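Local atomic coordinates of ribosome biogenesis GTPase A (Thermotoga maritima, PDB entry 3CNO), a protein that probably acts as a GTPase needed for a late step in assembly of the 50S ribosomal subunit and binds 23S rRNA. Residues K55-D60 with T80-E85; E61-K66 with F245-D250. All blocks are in the same frame, centred on the assembly; numbering follows the deposited sequence.

Contact 1: residues K55-D60 with T80-E85. With GDP (guanosine-5'-diphosphate), chain B.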
loop_
_atom_site.group_PDB
_atom_site.type_symbol
_atom_site.label_atom_id
_atom_site.label_comp_id
_atom_site.label_asym_id
_atom_site.label_seq_id
_atom_site.Cartn_x
_atom_site.Cartn_y
_atom_site.Cartn_z
ATOM N N LYS A 55 -7.081 1.171 -0.177
ATOM C CA LYS A 55 -7.119 1.691 1.189
ATOM C C LYS A 55 -7.494 3.166 1.226
ATOM O O LYS A 55 -6.984 3.931 2.049
ATOM C CB LYS A 55 -5.796 1.431 1.939
ATOM C CG LYS A 55 -5.314 0.000 1.862
ATOM C CD LYS A 55 -4.178 -0.281 2.828
ATOM C CE LYS A 55 -3.805 -1.760 2.796
ATOM N NZ LYS A 55 -2.687 -2.018 3.719
ATOM N N VAL A 56 -8.394 3.565 0.330
ATOM C CA VAL A 56 -8.843 4.963 0.277
ATOM C C VAL A 56 -9.554 5.383 1.561
ATOM O O VAL A 56 -9.614 6.568 1.867
ATOM C CB VAL A 56 -9.703 5.305 -0.990
ATOM C CG1 VAL A 56 -8.841 5.327 -2.225
ATOM C CG2 VAL A 56 -10.868 4.362 -1.160
ATOM N N ASP A 57 -10.063 4.406 2.306
ATOM C CA ASP A 57 -10.721 4.621 3.595
ATOM C C ASP A 57 -9.807 5.184 4.686
ATOM O O ASP A 57 -10.279 5.805 5.640
ATOM C CB ASP A 57 -11.333 3.305 4.104
ATOM C CG ASP A 57 -10.288 2.181 4.256
ATOM O OD1 ASP A 57 -9.560 1.900 3.280
ATOM O OD2 ASP A 57 -10.209 1.567 5.345
ATOM N N ILE A 58 -8.502 4.938 4.572
ATOM C CA ILE A 58 -7.560 5.415 5.589
ATOM C C ILE A 58 -6.570 6.450 5.040
ATOM O O ILE A 58 -5.598 6.822 5.716
ATOM C CB ILE A 58 -6.844 4.243 6.322
ATOM C CG1 ILE A 58 -6.086 3.347 5.335
ATOM C CG2 ILE A 58 -7.847 3.451 7.173
ATOM C CD1 ILE A 58 -5.045 2.436 5.995
ATOM N N ALA A 59 -6.829 6.908 3.818
ATOM C CA ALA A 59 -5.989 7.905 3.152
ATOM C C ALA A 59 -6.628 9.313 3.204
ATOM O O ALA A 59 -7.814 9.447 3.459
ATOM C CB ALA A 59 -5.731 7.482 1.697
ATOM N N ASP A 60 -5.835 10.353 2.953
ATOM C CA ASP A 60 -6.366 11.714 2.842
ATOM C C ASP A 60 -7.133 11.868 1.531
ATOM O O ASP A 60 -6.530 11.814 0.459
ATOM C CB ASP A 60 -5.242 12.758 2.919
ATOM C CG ASP A 60 -5.768 14.186 2.799
ATOM O OD1 ASP A 60 -5.497 14.857 1.777
ATOM O OD2 ASP A 60 -6.492 14.621 3.715
ATOM N N THR A 80 -9.839 3.553 -7.752
ATOM C CA THR A 80 -9.666 3.634 -6.309
ATOM C C THR A 80 -10.678 2.707 -5.659
ATOM O O THR A 80 -11.775 2.508 -6.177
ATOM C CB THR A 80 -9.859 5.081 -5.726
ATOM O OG1 THR A 80 -11.226 5.494 -5.848
ATOM C CG2 THR A 80 -8.966 6.089 -6.412
ATOM N N THR A 81 -10.299 2.137 -4.520
ATOM C CA THR A 81 -11.156 1.195 -3.836
ATOM C C THR A 81 -10.667 0.952 -2.414
ATOM O O THR A 81 -9.648 1.488 -2.007
ATOM C CB THR A 81 -11.281 -0.139 -4.635
ATOM O OG1 THR A 81 -12.334 -0.924 -4.073
ATOM C CG2 THR A 81 -9.977 -0.921 -4.630
ATOM N N HIS A 82 -11.412 0.154 -1.665
ATOM C CA HIS A 82 -11.010 -0.228 -0.317
ATOM C C HIS A 82 -11.718 -1.516 0.081
ATOM O O HIS A 82 -12.613 -1.976 -0.622
ATOM C CB HIS A 82 -11.270 0.893 0.703
ATOM C CG HIS A 82 -12.717 1.253 0.853
ATOM N ND1 HIS A 82 -13.497 0.787 1.892
ATOM C CD2 HIS A 82 -13.521 2.040 0.099
ATOM C CE1 HIS A 82 -14.724 1.256 1.758
ATOM N NE2 HIS A 82 -14.764 2.022 0.682
ATOM N N LYS A 83 -11.287 -2.082 1.203
ATOM C CA LYS A 83 -11.776 -3.350 1.727
ATOM C C LYS A 83 -13.290 -3.440 1.660
ATOM O O LYS A 83 -13.831 -4.408 1.138
ATOM C CB LYS A 83 -11.334 -3.484 3.188
ATOM C CG LYS A 83 -10.796 -4.855 3.580
ATOM C CD LYS A 83 -10.569 -4.958 5.098
ATOM C CE LYS A 83 -10.126 -3.624 5.699
ATOM N NZ LYS A 83 -10.096 -3.602 7.193
ATOM N N GLY A 84 -13.951 -2.400 2.166
ATOM C CA GLY A 84 -15.392 -2.380 2.386
ATOM C C GLY A 84 -16.253 -2.069 1.184
ATOM O O GLY A 84 -17.477 -2.061 1.294
ATOM N N GLU A 85 -15.628 -1.819 0.036
ATOM C CA GLU A 85 -16.359 -1.563 -1.189
ATOM C C GLU A 85 -16.941 -2.882 -1.723
ATOM O O GLU A 85 -16.244 -3.897 -1.747
ATOM C CB GLU A 85 -15.437 -0.901 -2.200
ATOM C CG GLU A 85 -16.114 -0.400 -3.449
ATOM C CD GLU A 85 -15.218 0.507 -4.264
ATOM O OE1 GLU A 85 -15.128 1.713 -3.933
ATOM O OE2 GLU A 85 -14.597 0.010 -5.228
HETATM P PB GDP B . -1.204 -8.359 0.895
HETATM O O1B GDP B . -1.891 -9.577 0.337
HETATM O O2B GDP B . -0.964 -7.414 -0.268
HETATM O O3B GDP B . 0.163 -8.654 1.470
HETATM O O3A GDP B . -2.111 -7.624 1.992
HETATM P PA GDP B . -3.426 -8.133 2.754
HETATM O O1A GDP B . -4.625 -8.353 1.865
HETATM O O2A GDP B . -3.118 -9.326 3.624
HETATM O "O5'" GDP B . -3.726 -6.857 3.667
HETATM C "C5'" GDP B . -2.698 -6.342 4.508
HETATM C "C4'" GDP B . -3.337 -5.555 5.639
HETATM O "O4'" GDP B . -4.067 -4.447 5.120
HETATM C "C3'" GDP B . -4.324 -6.390 6.428
HETATM O "O3'" GDP B . -4.195 -6.016 7.806
HETATM C "C2'" GDP B . -5.676 -5.963 5.910
HETATM O "O2'" GDP B . -6.665 -6.186 6.919
HETATM C "C1'" GDP B . -5.429 -4.502 5.541
HETATM N N9 GDP B . -6.195 -3.973 4.388
HETATM C C8 GDP B . -6.302 -4.501 3.154
HETATM N N7 GDP B . -7.062 -3.713 2.352
HETATM C C5 GDP B . -7.449 -2.649 3.078
HETATM C C6 GDP B . -8.269 -1.434 2.859
HETATM O O6 GDP B . -8.804 -1.208 1.754
HETATM N N1 GDP B . -8.414 -0.578 3.885
HETATM C C2 GDP B . -7.860 -0.797 5.096
HETATM N N2 GDP B . -8.055 0.114 6.074
HETATM N N3 GDP B . -7.108 -1.888 5.367
HETATM C C4 GDP B . -6.873 -2.824 4.418
#
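Asp57 and His82 set two flat groups side by side next to a third, the guanine of GDP. Their carboxylate and imidazole planes are 29° apart; the ring is approached obliquely by Asp57 CB and Val56 CG2, while Glu85 N lies over one of its faces, towards the rim. The base is sandwiched between two lysine chains. Lys55 CG comes within 3.4 Å of GDP C6 on one face, and on the other Lys83 CE rests 3.5 Å from GDP N3. Around the edge, Asp57 grips the base with both oxygens: GDP N1 donates to OD1 (2.8 Å, 166°), and N2 donates to OD2 (2.7 Å). The carbonyl is read by backbone instead, Lys83 N giving GDP O6 a bond of 2.7 Å. Because Lys55 is extended beyond CG (chi2 -169°), its methylenes run along the base and deliver NZ to the ribose O4' at 3.1 Å and to Asn109 O of the phosphate-binding loop. With an alanine here, one guanine face would probably lose its aliphatic cover, and O4' and Asn109 O their shared donor. Between the loops themselves, Val56 N makes a weak bond to Thr81 O, and Val56 CG1 packs on Thr80 CB (3.7 Å). Residues 54-57 form the NKxD (G4) guanine-specificity motif of GTPases; the segment Thr80-Glu85 probably plays the part of G5.

Contact 2: residues E61-K66 with F245-D250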
loop_
_atom_site.group_PDB
_atom_site.type_symbol
_atom_site.label_atom_id
_atom_site.label_comp_id
_atom_site.label_asym_id
_atom_site.label_seq_id
_atom_site.Cartn_x
_atom_site.Cartn_y
_atom_site.Cartn_z
ATOM N N GLU A 61 -8.449 12.071 1.630
ATOM C CA GLU A 61 -9.335 12.088 0.463
ATOM C C GLU A 61 -8.893 13.069 -0.602
ATOM O O GLU A 61 -8.894 12.740 -1.799
ATOM C CB GLU A 61 -10.786 12.401 0.855
ATOM C CG GLU A 61 -11.591 11.203 1.321
ATOM C CD GLU A 61 -12.854 11.597 2.074
ATOM O OE1 GLU A 61 -12.749 12.312 3.107
ATOM O OE2 GLU A 61 -13.949 11.174 1.643
ATOM N N LYS A 62 -8.518 14.266 -0.165
ATOM C CA LYS A 62 -8.104 15.319 -1.075
ATOM C C LYS A 62 -6.836 14.921 -1.820
ATOM O O LYS A 62 -6.772 15.061 -3.028
ATOM C CB LYS A 62 -7.907 16.640 -0.319
ATOM C CG LYS A 62 -8.510 17.848 -1.024
ATOM C CD LYS A 62 -7.611 18.390 -2.153
ATOM C CE LYS A 62 -8.393 19.299 -3.115
ATOM N NZ LYS A 62 -9.207 20.362 -2.432
ATOM N N THR A 63 -5.840 14.413 -1.095
ATOM C CA THR A 63 -4.613 13.886 -1.704
ATOM C C THR A 63 -4.934 12.783 -2.720
ATOM O O THR A 63 -4.401 12.780 -3.815
ATOM C CB THR A 63 -3.616 13.350 -0.634
ATOM O OG1 THR A 63 -3.469 14.312 0.417
ATOM C CG2 THR A 63 -2.239 13.057 -1.253
ATOM N N THR A 64 -5.817 11.863 -2.349
ATOM C CA THR A 64 -6.226 10.764 -3.236
ATOM C C THR A 64 -6.878 11.262 -4.524
ATOM O O THR A 64 -6.676 10.681 -5.588
ATOM C CB THR A 64 -7.179 9.784 -2.513
ATOM O OG1 THR A 64 -6.459 9.091 -1.493
ATOM C CG2 THR A 64 -7.765 8.770 -3.473
ATOM N N LYS A 65 -7.671 12.325 -4.399
ATOM C CA LYS A 65 -8.310 12.999 -5.532
ATOM C C LYS A 65 -7.251 13.558 -6.477
ATOM O O LYS A 65 -7.380 13.455 -7.692
ATOM C CB LYS A 65 -9.231 14.120 -5.031
ATOM C CG LYS A 65 -10.230 14.636 -6.065
ATOM C CD LYS A 65 -9.696 15.852 -6.826
ATOM C CE LYS A 65 -10.109 17.171 -6.145
ATOM N NZ LYS A 65 -9.553 18.372 -6.852
ATOM N N LYS A 66 -6.207 14.144 -5.899
ATOM C CA LYS A 66 -5.068 14.629 -6.661
ATOM C C LYS A 66 -4.332 13.495 -7.376
ATOM O O LYS A 66 -3.887 13.664 -8.510
ATOM C CB LYS A 66 -4.098 15.407 -5.760
ATOM C CG LYS A 66 -4.560 16.834 -5.433
ATOM C CD LYS A 66 -3.561 17.590 -4.546
ATOM C CE LYS A 66 -3.759 17.311 -3.050
ATOM N NZ LYS A 66 -2.467 17.244 -2.275
ATOM N N PHE A 245 1.115 10.110 2.543
ATOM C CA PHE A 245 2.554 10.312 2.770
ATOM C C PHE A 245 3.274 10.846 1.545
ATOM O O PHE A 245 4.403 11.341 1.639
ATOM C CB PHE A 245 3.209 9.016 3.261
ATOM C CG PHE A 245 2.437 8.336 4.351
ATOM C CD1 PHE A 245 2.124 9.018 5.533
ATOM C CD2 PHE A 245 1.989 7.030 4.186
ATOM C CE1 PHE A 245 1.394 8.401 6.532
ATOM C CE2 PHE A 245 1.266 6.399 5.179
ATOM C CZ PHE A 245 0.962 7.083 6.351
ATOM N N GLU A 246 2.615 10.727 0.397
ATOM C CA GLU A 246 3.101 11.329 -0.838
ATOM C C GLU A 246 2.007 12.160 -1.492
ATOM O O GLU A 246 0.815 11.843 -1.393
ATOM C CB GLU A 246 3.658 10.272 -1.797
ATOM C CG GLU A 246 4.696 9.376 -1.142
ATOM C CD GLU A 246 5.222 8.299 -2.052
ATOM O OE1 GLU A 246 6.457 8.156 -2.132
ATOM O OE2 GLU A 246 4.417 7.595 -2.692
ATOM N N ARG A 247 2.445 13.243 -2.124
ATOM C CA ARG A 247 1.595 14.162 -2.868
ATOM C C ARG A 247 2.218 14.260 -4.257
ATOM O O ARG A 247 3.442 14.190 -4.377
ATOM C CB ARG A 247 1.609 15.533 -2.192
ATOM C CG ARG A 247 0.706 15.652 -0.972
ATOM C CD ARG A 247 1.370 16.418 0.191
ATOM N NE ARG A 247 1.600 15.550 1.358
ATOM C CZ ARG A 247 2.794 15.238 1.871
ATOM N NH1 ARG A 247 3.915 15.724 1.344
ATOM N NH2 ARG A 247 2.870 14.442 2.931
ATOM N N PRO A 248 1.393 14.380 -5.316
ATOM C CA PRO A 248 1.981 14.599 -6.651
ATOM C C PRO A 248 2.620 15.990 -6.885
ATOM O O PRO A 248 3.475 16.117 -7.758
ATOM C CB PRO A 248 0.801 14.371 -7.602
ATOM C CG PRO A 248 -0.418 14.614 -6.779
ATOM C CD PRO A 248 -0.078 14.271 -5.361
ATOM N N GLU A 249 2.251 16.991 -6.078
ATOM C CA GLU A 249 2.629 18.414 -6.304
ATOM C C GLU A 249 4.110 18.861 -6.430
ATOM O O GLU A 249 4.367 19.823 -7.167
ATOM C CB GLU A 249 1.909 19.360 -5.329
ATOM C CG GLU A 249 1.317 18.707 -4.106
ATOM C CD GLU A 249 -0.115 18.287 -4.335
ATOM O OE1 GLU A 249 -0.481 17.184 -3.887
ATOM O OE2 GLU A 249 -0.882 19.055 -4.963
ATOM N N ASP A 250 5.072 18.262 -5.714
ATOM C CA ASP A 250 4.899 17.214 -4.705
ATOM C C ASP A 250 5.483 17.642 -3.354
ATOM O O ASP A 250 5.547 16.854 -2.404
ATOM C CB ASP A 250 5.584 15.926 -5.173
ATOM C CG ASP A 250 6.885 16.189 -5.914
ATOM O OD1 ASP A 250 7.050 15.657 -7.038
ATOM O OD2 ASP A 250 7.734 16.933 -5.374
#
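A salt bridge with a small apolar patch beside it joins Lys66 and Thr63, on the first turns of helix 61-72, to the irregular C-terminal chain Phe245-Asp250. Lys66 NZ donates to Glu249 OE1 at 2.6 Å, reaching the oxygen from 49° out of the carboxylate plane, and the two side chains cross at about a right angle. The lysine does not run straight to its partner: CD already lies 3.1 Å from Glu249 OE2, and beyond it bends at chi3 (-85°) and chi4 turn NZ to OE1 and beside Arg247 CG. Nearer the backbone, Lys66 CB meets the ring of Pro248 at its CG, 3.9 Å away. The pair lies at the surface, and Glu249 also touches a crystal neighbour, so its pose may owe something to the lattice. One turn back along the helix, Thr63 uses its two branches differently. OG1 is hydrogen-bonded to Asp60, whereas CG2, anti to the backbone N (chi1 is -48°, measured to OG1), lies 3.3 Å from Glu246 O and 3.9 Å from Arg247 CG. That carbonyl is satisfied by Trp67 NE1 of the same helix. Pro248 extends the apolar patch by resting on Trp67 and Phe70, and backbone bonds from Phe245 and Glu246 to Arg32 tie the segment to the loop after strand 24-30. The C-terminal chain thus runs alongside the first turns of helix 61-72, the helical link between the parallel strands 48-54 and 78-80.

Contacts 1 and 2 are successive layers leading outward from the nucleotide, their centres 14 Å apart. The loop that carries the guanine-binding residues runs directly into helix 61-72, and Asp60, the last residue of 55-60, is the N-cap of that helix. Thr64 makes the direct join: its CG2 packs 3.8 Å from Val56 CG1, and its OG1 lies 3.6 Å from Ala59 CB. Contact 1 holds GDP itself. Contact 2 stands further off, with the side chain of Thr63 about 10 Å from that of Val56 and that of Glu246 about 10 Å from that of Thr110, and brings the C-terminal chain back onto the G domain.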